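Local structure of formimidoylglutamase (Bacillus subtilis, 3M1R) at residues T23-L28 against H81-L87; W32-K38 against H118-V122. The protein catalyses the hydrolysis of N-formimidoyl-L-glutamate to L-glutamate and formamide in histidine degradation, using two manganese ions per subunit. All coordinates share one frame; numbering follows the deposited sequence.

Interaction 1 (T23-L28 against H81-L87); sequences TKMSDL and HVVSELL
Thr23 lies over one face of the His81 imidazole, its methyl CG2 4.2 Å from the ring centroid and displaced toward the rim, a CH-pi contact in which the two side chains are roughly perpendicular. The hydroxyl lies off the rim beside the CE1 corner, Thr23 OG1 being 3.6 Å from His81 CE1. With an alanine here in place of the imidazole, the methyl of Thr23 would probably lose the flat surface it rests on, and a gap would open at this end of the contact. Next to this pair, Phe194 of a second subunit packs against Val82. Deeper in, Met25, present as selenomethionine, bends at both chi2 (-61°) and chi3 (-73°), and this double bend brings its methyl CE to 3.5 Å from Leu87 CD2 and 4.0 Å from Val83 CG2. Leu28 and Val83 run antiparallel alongside each other, with Leu28 CD1 against Val83 CB, while Leu28 CD2 comes to 3.5 Å from Glu85 O. The single hydrogen bond across the contact is between backbones, from Leu87 N to Leu28 O (2.8 Å), and it is nearly straight at 170°. It lies where the chain enters two neighbouring parallel strands, 29-31 and 87-93. Met25 also packs on Leu310 and Leu313 of helix 300-318, and Leu87 reaches Pro40 and Leu42 of strand 39-45.

Interaction 2 (W32-K38 against H118-V122); sequences WDGQDIK and HPDWV
Ring contacts dominate around His118, whose imidazole is met by Trp32 and Ile37. The six-membered ring of Trp32 turns its edge toward the imidazole face in an offset edge-to-face pair, the planes at 78° and Trp32 CZ2 3.5 Å from His118 NE2. Ile37 CD1 lies over a face of His118, 3.8 Å from the centroid, and covers one face of the Trp32 indole, so this methyl sits in the angle between the two rings. Apolar packing continues through Ile37: CG1 beside the backbone N (chi1 -47°) aims CD1 at His118 and leaves CG2 to touch Trp121 CD1 at 3.6 Å. Among the polar contacts, His118 ND1 donates to Asp36 OD1 over 3.3 Å, a long bond that meets the carboxylate from above its plane. Within the loop, Trp32 NE1 donates to Gln35 O (2.7 Å), which helps fix the indole's rotation; Trp121 NE1 is hydrogen-bonded to Ala41 O, in strand 39-45. A type I beta turn from His118 to Trp121 links helix 100-117 to strand 121-127. The loop between strands 29-31 and 39-45 thus packs on this helix-to-strand turn at the N-terminal ends of strands 39-45 and 121-127 in the parallel sheet of the alpha/beta arginase fold.

Overall arrangement
Interactions 1 and 2 have centres about 16 Å apart, and both lie about 19 Å from the centre of the chain. Their first segments, 23-28 and 32-38, are joined by strand 29-31, the outermost strand at one end of the parallel sheet. The second segments lead into strands 87-93 and 121-127, with strand 39-45 between these two in the sheet, so the pair of contacts spans four neighbouring strands. Apart from this continuity along the chain, the two do not touch. Both are away from the two-metal site, occupied here by calcium ions bound by Asn130, Asp153, His155, Asp157, Asp245 and Asp247. Each also borders a different neighbouring subunit.

Interaction 1 (T23-L28 against H81-L87)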
ATOM      1  N   THR D  23      -3.661  15.065  29.789  1.00 42.93           N
ATOM      2  CA  THR D  23      -2.322  15.601  29.617  1.00 46.28           C
ATOM      3  C   THR D  23      -1.509  14.633  28.784  1.00 46.61           C
ATOM      4  O   THR D  23      -1.159  13.552  29.258  1.00 46.81           O
ATOM      5  CB  THR D  23      -1.575  15.803  30.929  1.00 48.80           C
ATOM      6  OG1 THR D  23      -2.252  16.786  31.723  1.00 56.97           O
ATOM      7  CG2 THR D  23      -0.162  16.290  30.618  1.00 40.37           C
ATOM      8  N   LYS D  24      -1.208  15.039  27.553  1.00 37.84           N
ATOM      9  CA  LYS D  24      -0.408  14.247  26.632  1.00 41.85           C
ATOM     10  C   LYS D  24       0.985  14.839  26.576  1.00 41.15           C
ATOM     11  O   LYS D  24       1.194  15.960  27.040  1.00 37.62           O
ATOM     12  CB  LYS D  24      -1.054  14.252  25.246  1.00 39.81           C
ATOM     13  CG  LYS D  24      -2.431  13.613  25.252  1.00 46.81           C
ATOM     14  CD  LYS D  24      -3.032  13.543  23.871  1.00 51.97           C
ATOM     15  CE  LYS D  24      -3.153  14.934  23.251  1.00 62.86           C
ATOM     16  NZ  LYS D  24      -3.594  14.883  21.815  1.00 71.21           N
HETATM   17  N   MSE D  25       1.938  14.096  26.013  1.00 37.91           N
HETATM   18  CA  MSE D  25       3.306  14.577  25.968  1.00 34.50           C
HETATM   19  C   MSE D  25       3.372  15.912  25.232  1.00 36.60           C
HETATM   20  O   MSE D  25       4.207  16.764  25.535  1.00 38.70           O
HETATM   21  CB  MSE D  25       4.232  13.533  25.331  1.00 34.49           C
HETATM   22  CG  MSE D  25       4.491  12.334  26.232  1.00 38.12           C
HETATM   23 SE   MSE D  25       5.370  12.811  27.942  0.86 50.19          SE
HETATM   24  CE  MSE D  25       7.154  13.205  27.235  1.00 54.06           C
ATOM     25  N   SER D  26       2.478  16.098  24.267  1.00 36.45           N
ATOM     26  CA  SER D  26       2.438  17.360  23.532  1.00 36.43           C
ATOM     27  C   SER D  26       2.207  18.570  24.440  1.00 41.42           C
ATOM     28  O   SER D  26       2.571  19.684  24.087  1.00 47.82           O
ATOM     29  CB  SER D  26       1.353  17.327  22.477  1.00 32.41           C
ATOM     30  OG  SER D  26       0.177  16.771  23.018  1.00 40.90           O
ATOM     31  N   ASP D  27       1.590  18.351  25.596  1.00 36.03           N
ATOM     32  CA  ASP D  27       1.310  19.444  26.520  1.00 42.33           C
ATOM     33  C   ASP D  27       2.542  19.753  27.357  1.00 44.63           C
ATOM     34  O   ASP D  27       2.580  20.762  28.046  1.00 49.55           O
ATOM     35  CB  ASP D  27       0.125  19.094  27.429  1.00 47.81           C
ATOM     36  CG  ASP D  27      -1.142  18.789  26.642  1.00 55.42           C
ATOM     37  OD1 ASP D  27      -1.482  19.568  25.727  1.00 54.80           O
ATOM     38  OD2 ASP D  27      -1.801  17.772  26.942  1.00 58.53           O
ATOM     39  N   LEU D  28       3.551  18.886  27.290  1.00 40.79           N
ATOM     40  CA  LEU D  28       4.707  18.994  28.193  1.00 41.13           C
ATOM     41  C   LEU D  28       6.043  19.197  27.481  1.00 44.97           C
ATOM     42  O   LEU D  28       7.063  19.416  28.118  1.00 48.47           O
ATOM     43  CB  LEU D  28       4.801  17.753  29.074  1.00 36.14           C
ATOM     44  CG  LEU D  28       3.677  17.525  30.069  1.00 39.95           C
ATOM     45  CD1 LEU D  28       3.686  16.105  30.517  1.00 43.79           C
ATOM     46  CD2 LEU D  28       3.877  18.453  31.258  1.00 48.77           C
ATOM     47  N   HIS D  81       2.342  11.989  36.139  1.00 42.40           N
ATOM     48  CA  HIS D  81       2.991  12.146  34.850  1.00 47.02           C
ATOM     49  C   HIS D  81       4.482  11.804  34.929  1.00 48.91           C
ATOM     50  O   HIS D  81       5.112  11.964  35.985  1.00 50.43           O
ATOM     51  CB  HIS D  81       2.751  13.557  34.335  1.00 54.75           C
ATOM     52  CG  HIS D  81       1.302  13.921  34.281  1.00 64.51           C
ATOM     53  ND1 HIS D  81       0.847  15.206  34.473  1.00 72.05           N
ATOM     54  CD2 HIS D  81       0.204  13.157  34.075  1.00 67.71           C
ATOM     55  CE1 HIS D  81      -0.470  15.220  34.376  1.00 73.29           C
ATOM     56  NE2 HIS D  81      -0.886  13.990  34.137  1.00 70.37           N
ATOM     57  N   VAL D  82       5.039  11.314  33.822  1.00 42.22           N
ATOM     58  CA  VAL D  82       6.449  10.913  33.799  1.00 38.82           C
ATOM     59  C   VAL D  82       7.368  12.108  33.641  1.00 37.80           C
ATOM     60  O   VAL D  82       8.565  12.005  33.878  1.00 48.59           O
ATOM     61  CB  VAL D  82       6.766   9.907  32.672  1.00 45.49           C
ATOM     62  CG1 VAL D  82       6.102   8.563  32.938  1.00 48.81           C
ATOM     63  CG2 VAL D  82       6.378  10.485  31.311  1.00 34.16           C
ATOM     64  N   VAL D  83       6.810  13.233  33.206  1.00 42.62           N
ATOM     65  CA  VAL D  83       7.536  14.493  33.208  1.00 55.02           C
ATOM     66  C   VAL D  83       6.892  15.394  34.253  1.00 71.08           C
ATOM     67  O   VAL D  83       5.705  15.718  34.160  1.00 75.63           O
ATOM     68  CB  VAL D  83       7.485  15.169  31.836  1.00 54.93           C
ATOM     69  CG1 VAL D  83       8.011  16.586  31.918  1.00 59.33           C
ATOM     70  CG2 VAL D  83       8.289  14.368  30.838  1.00 64.50           C
ATOM     71  N   SER D  84       7.659  15.786  35.263  1.00 83.03           N
ATOM     72  CA  SER D  84       7.112  16.617  36.333  1.00 90.96           C
ATOM     73  C   SER D  84       6.932  18.067  35.891  1.00 91.13           C
ATOM     74  O   SER D  84       5.879  18.662  36.107  1.00 91.44           O
ATOM     75  CB  SER D  84       7.979  16.527  37.591  1.00 94.85           C
ATOM     76  OG  SER D  84       9.355  16.539  37.261  1.00 99.68           O
ATOM     77  N   GLU D  85       7.957  18.626  35.258  1.00 93.28           N
ATOM     78  CA  GLU D  85       7.906  20.012  34.803  1.00 97.29           C
ATOM     79  C   GLU D  85       7.612  20.116  33.306  1.00 86.00           C
ATOM     80  O   GLU D  85       6.457  20.195  32.892  1.00 85.80           O
ATOM     81  CB  GLU D  85       9.209  20.742  35.150  1.00110.18           C
ATOM     82  CG  GLU D  85      10.477  19.901  34.988  1.00116.62           C
ATOM     83  CD  GLU D  85      11.120  19.546  36.322  1.00119.18           C
ATOM     84  OE1 GLU D  85      12.263  19.035  36.322  1.00119.56           O
ATOM     85  OE2 GLU D  85      10.478  19.784  37.368  1.00118.49           O
ATOM     86  N   LEU D  86       8.666  20.137  32.499  1.00 71.42           N
ATOM     87  CA  LEU D  86       8.516  20.110  31.059  1.00 63.33           C
ATOM     88  C   LEU D  86       9.719  19.401  30.475  1.00 55.77           C
ATOM     89  O   LEU D  86      10.738  19.236  31.149  1.00 50.83           O
ATOM     90  CB  LEU D  86       8.388  21.522  30.486  1.00 63.65           C
ATOM     91  CG  LEU D  86       9.536  22.504  30.712  1.00 63.77           C
ATOM     92  CD1 LEU D  86      10.769  22.063  29.971  1.00 59.46           C
ATOM     93  CD2 LEU D  86       9.148  23.923  30.289  1.00 62.26           C
ATOM     94  N   LEU D  87       9.601  18.983  29.221  1.00 50.44           N
ATOM     95  CA  LEU D  87      10.674  18.273  28.541  1.00 39.10           C
ATOM     96  C   LEU D  87      11.071  19.082  27.326  1.00 39.16           C
ATOM     97  O   LEU D  87      10.256  19.309  26.446  1.00 45.00           O
ATOM     98  CB  LEU D  87      10.162  16.913  28.109  1.00 43.13           C
ATOM     99  CG  LEU D  87      11.128  15.897  27.525  1.00 51.94           C
ATOM    100  CD1 LEU D  87      12.084  15.394  28.599  1.00 53.79           C
ATOM    101  CD2 LEU D  87      10.327  14.752  26.919  1.00 46.74           C
TER

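Interaction 2 (W32-K38 against H118-V122)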
ATOM      1  N   TRP D  32      13.169  24.057  22.622  1.00 53.83           N
ATOM      2  CA  TRP D  32      14.199  24.566  23.497  1.00 53.53           C
ATOM      3  C   TRP D  32      14.626  25.914  22.996  1.00 58.73           C
ATOM      4  O   TRP D  32      14.980  26.052  21.832  1.00 64.50           O
ATOM      5  CB  TRP D  32      15.412  23.644  23.483  1.00 52.75           C
ATOM      6  CG  TRP D  32      16.453  24.016  24.478  1.00 52.71           C
ATOM      7  CD1 TRP D  32      16.258  24.272  25.802  1.00 48.66           C
ATOM      8  CD2 TRP D  32      17.863  24.136  24.247  1.00 51.87           C
ATOM      9  NE1 TRP D  32      17.456  24.560  26.407  1.00 49.25           N
ATOM     10  CE2 TRP D  32      18.458  24.479  25.476  1.00 48.04           C
ATOM     11  CE3 TRP D  32      18.679  23.984  23.125  1.00 51.02           C
ATOM     12  CZ2 TRP D  32      19.829  24.679  25.613  1.00 50.41           C
ATOM     13  CZ3 TRP D  32      20.038  24.184  23.263  1.00 47.63           C
ATOM     14  CH2 TRP D  32      20.599  24.529  24.495  1.00 52.63           C
ATOM     15  N   ASP D  33      14.546  26.914  23.857  1.00 60.65           N
ATOM     16  CA  ASP D  33      15.329  28.120  23.669  1.00 75.65           C
ATOM     17  C   ASP D  33      16.552  27.878  24.550  1.00 85.39           C
ATOM     18  O   ASP D  33      16.617  26.858  25.227  1.00 95.12           O
ATOM     19  CB  ASP D  33      14.545  29.349  24.106  1.00 77.84           C
ATOM     20  CG  ASP D  33      14.683  30.496  23.133  1.00 85.44           C
ATOM     21  OD1 ASP D  33      13.788  30.657  22.278  1.00 85.63           O
ATOM     22  OD2 ASP D  33      15.686  31.233  23.222  1.00 90.04           O
ATOM     23  N   GLY D  34      17.520  28.782  24.557  1.00 81.83           N
ATOM     24  CA  GLY D  34      18.793  28.496  25.202  1.00 81.56           C
ATOM     25  C   GLY D  34      18.798  28.051  26.660  1.00 79.67           C
ATOM     26  O   GLY D  34      19.840  27.642  27.177  1.00 82.69           O
ATOM     27  N   GLN D  35      17.645  28.116  27.323  1.00 74.93           N
ATOM     28  CA  GLN D  35      17.575  27.956  28.783  1.00 72.16           C
ATOM     29  C   GLN D  35      18.225  26.686  29.348  1.00 69.72           C
ATOM     30  O   GLN D  35      18.489  25.730  28.620  1.00 67.87           O
ATOM     31  CB  GLN D  35      16.132  28.104  29.285  1.00 68.36           C
ATOM     32  CG  GLN D  35      15.147  27.131  28.683  1.00 74.88           C
ATOM     33  CD  GLN D  35      14.263  27.763  27.622  1.00 77.84           C
ATOM     34  OE1 GLN D  35      14.697  28.005  26.503  1.00 76.41           O
ATOM     35  NE2 GLN D  35      13.011  28.018  27.970  1.00 79.75           N
ATOM     36  N   ASP D  36      18.469  26.693  30.656  1.00 67.44           N
ATOM     37  CA  ASP D  36      19.232  25.636  31.323  1.00 71.71           C
ATOM     38  C   ASP D  36      18.535  24.280  31.359  1.00 71.19           C
ATOM     39  O   ASP D  36      17.415  24.153  31.855  1.00 67.80           O
ATOM     40  CB  ASP D  36      19.605  26.057  32.743  1.00 76.19           C
ATOM     41  CG  ASP D  36      21.101  26.028  32.978  1.00 88.77           C
ATOM     42  OD1 ASP D  36      21.758  25.061  32.522  1.00 92.64           O
ATOM     43  OD2 ASP D  36      21.619  26.973  33.612  1.00 91.42           O
ATOM     44  N   ILE D  37      19.222  23.266  30.848  1.00 70.14           N
ATOM     45  CA  ILE D  37      18.650  21.933  30.747  1.00 61.96           C
ATOM     46  C   ILE D  37      18.897  21.135  32.011  1.00 62.14           C
ATOM     47  O   ILE D  37      20.034  20.877  32.391  1.00 61.73           O
ATOM     48  CB  ILE D  37      19.221  21.159  29.554  1.00 55.58           C
ATOM     49  CG1 ILE D  37      19.220  22.039  28.306  1.00 57.23           C
ATOM     50  CG2 ILE D  37      18.424  19.888  29.312  1.00 48.14           C
ATOM     51  CD1 ILE D  37      20.065  21.488  27.192  1.00 59.67           C
ATOM     52  N   LYS D  38      17.811  20.747  32.658  1.00 63.41           N
ATOM     53  CA  LYS D  38      17.887  19.925  33.847  1.00 62.34           C
ATOM     54  C   LYS D  38      17.150  18.633  33.539  1.00 61.03           C
ATOM     55  O   LYS D  38      15.946  18.641  33.285  1.00 58.90           O
ATOM     56  CB  LYS D  38      17.237  20.652  35.017  1.00 70.16           C
ATOM     57  CG  LYS D  38      17.671  22.114  35.154  1.00 76.41           C
ATOM     58  CD  LYS D  38      16.630  22.943  35.912  1.00 84.01           C
ATOM     59  CE  LYS D  38      15.474  23.385  35.012  1.00 83.69           C
ATOM     60  NZ  LYS D  38      14.724  22.247  34.389  1.00 80.97           N
ATOM     61  N   HIS D 118      25.656  22.006  29.592  1.00 56.63           N
ATOM     62  CA  HIS D 118      24.542  21.654  30.473  1.00 53.36           C
ATOM     63  C   HIS D 118      24.753  20.280  31.089  1.00 51.57           C
ATOM     64  O   HIS D 118      24.159  19.296  30.635  1.00 49.29           O
ATOM     65  CB  HIS D 118      23.228  21.631  29.703  1.00 55.09           C
ATOM     66  CG  HIS D 118      22.952  22.882  28.936  1.00 60.63           C
ATOM     67  ND1 HIS D 118      22.245  23.939  29.469  1.00 63.12           N
ATOM     68  CD2 HIS D 118      23.278  23.242  27.675  1.00 62.22           C
ATOM     69  CE1 HIS D 118      22.153  24.900  28.568  1.00 64.11           C
ATOM     70  NE2 HIS D 118      22.770  24.501  27.468  1.00 65.89           N
ATOM     71  N   PRO D 119      25.578  20.214  32.144  1.00 44.71           N
ATOM     72  CA  PRO D 119      26.049  18.959  32.741  1.00 47.86           C
ATOM     73  C   PRO D 119      24.927  18.141  33.351  1.00 54.36           C
ATOM     74  O   PRO D 119      25.148  16.977  33.692  1.00 59.00           O
ATOM     75  CB  PRO D 119      26.996  19.432  33.849  1.00 53.93           C
ATOM     76  CG  PRO D 119      26.504  20.791  34.199  1.00 55.22           C
ATOM     77  CD  PRO D 119      26.023  21.391  32.909  1.00 51.42           C
ATOM     78  N   ASP D 120      23.747  18.735  33.498  1.00 50.30           N
ATOM     79  CA  ASP D 120      22.620  17.997  34.033  1.00 54.03           C
ATOM     80  C   ASP D 120      21.707  17.449  32.937  1.00 53.63           C
ATOM     81  O   ASP D 120      20.651  16.896  33.234  1.00 55.12           O
ATOM     82  CB  ASP D 120      21.826  18.866  35.000  1.00 58.87           C
ATOM     83  CG  ASP D 120      22.633  19.241  36.233  1.00 67.54           C
ATOM     84  OD1 ASP D 120      22.675  20.445  36.575  1.00 70.33           O
ATOM     85  OD2 ASP D 120      23.240  18.336  36.848  1.00 69.76           O
ATOM     86  N   TRP D 121      22.108  17.607  31.678  1.00 54.03           N
ATOM     87  CA  TRP D 121      21.340  17.037  30.559  1.00 48.46           C
ATOM     88  C   TRP D 121      21.516  15.523  30.442  1.00 46.41           C
ATOM     89  O   TRP D 121      22.632  15.000  30.465  1.00 52.80           O
ATOM     90  CB  TRP D 121      21.697  17.718  29.236  1.00 44.67           C
ATOM     91  CG  TRP D 121      20.997  17.124  28.038  1.00 47.47           C
ATOM     92  CD1 TRP D 121      19.682  16.754  27.951  1.00 47.32           C
ATOM     93  CD2 TRP D 121      21.570  16.852  26.764  1.00 47.33           C
ATOM     94  NE1 TRP D 121      19.407  16.270  26.709  1.00 48.67           N
ATOM     95  CE2 TRP D 121      20.554  16.319  25.952  1.00 49.82           C
ATOM     96  CE3 TRP D 121      22.853  17.014  26.220  1.00 54.47           C
ATOM     97  CZ2 TRP D 121      20.770  15.935  24.641  1.00 47.30           C
ATOM     98  CZ3 TRP D 121      23.072  16.636  24.914  1.00 52.37           C
ATOM     99  CH2 TRP D 121      22.038  16.100  24.139  1.00 51.49           C
ATOM    100  N   VAL D 122      20.395  14.825  30.347  1.00 46.15           N
ATOM    101  CA  VAL D 122      20.394  13.399  30.061  1.00 45.22           C
ATOM    102  C   VAL D 122      19.731  13.219  28.708  1.00 44.00           C
ATOM    103  O   VAL D 122      18.520  13.336  28.593  1.00 47.68           O
ATOM    104  CB  VAL D 122      19.596  12.621  31.110  1.00 47.29           C
ATOM    105  CG1 VAL D 122      19.571  11.133  30.759  1.00 43.09           C
ATOM    106  CG2 VAL D 122      20.182  12.858  32.494  1.00 40.95           C
TER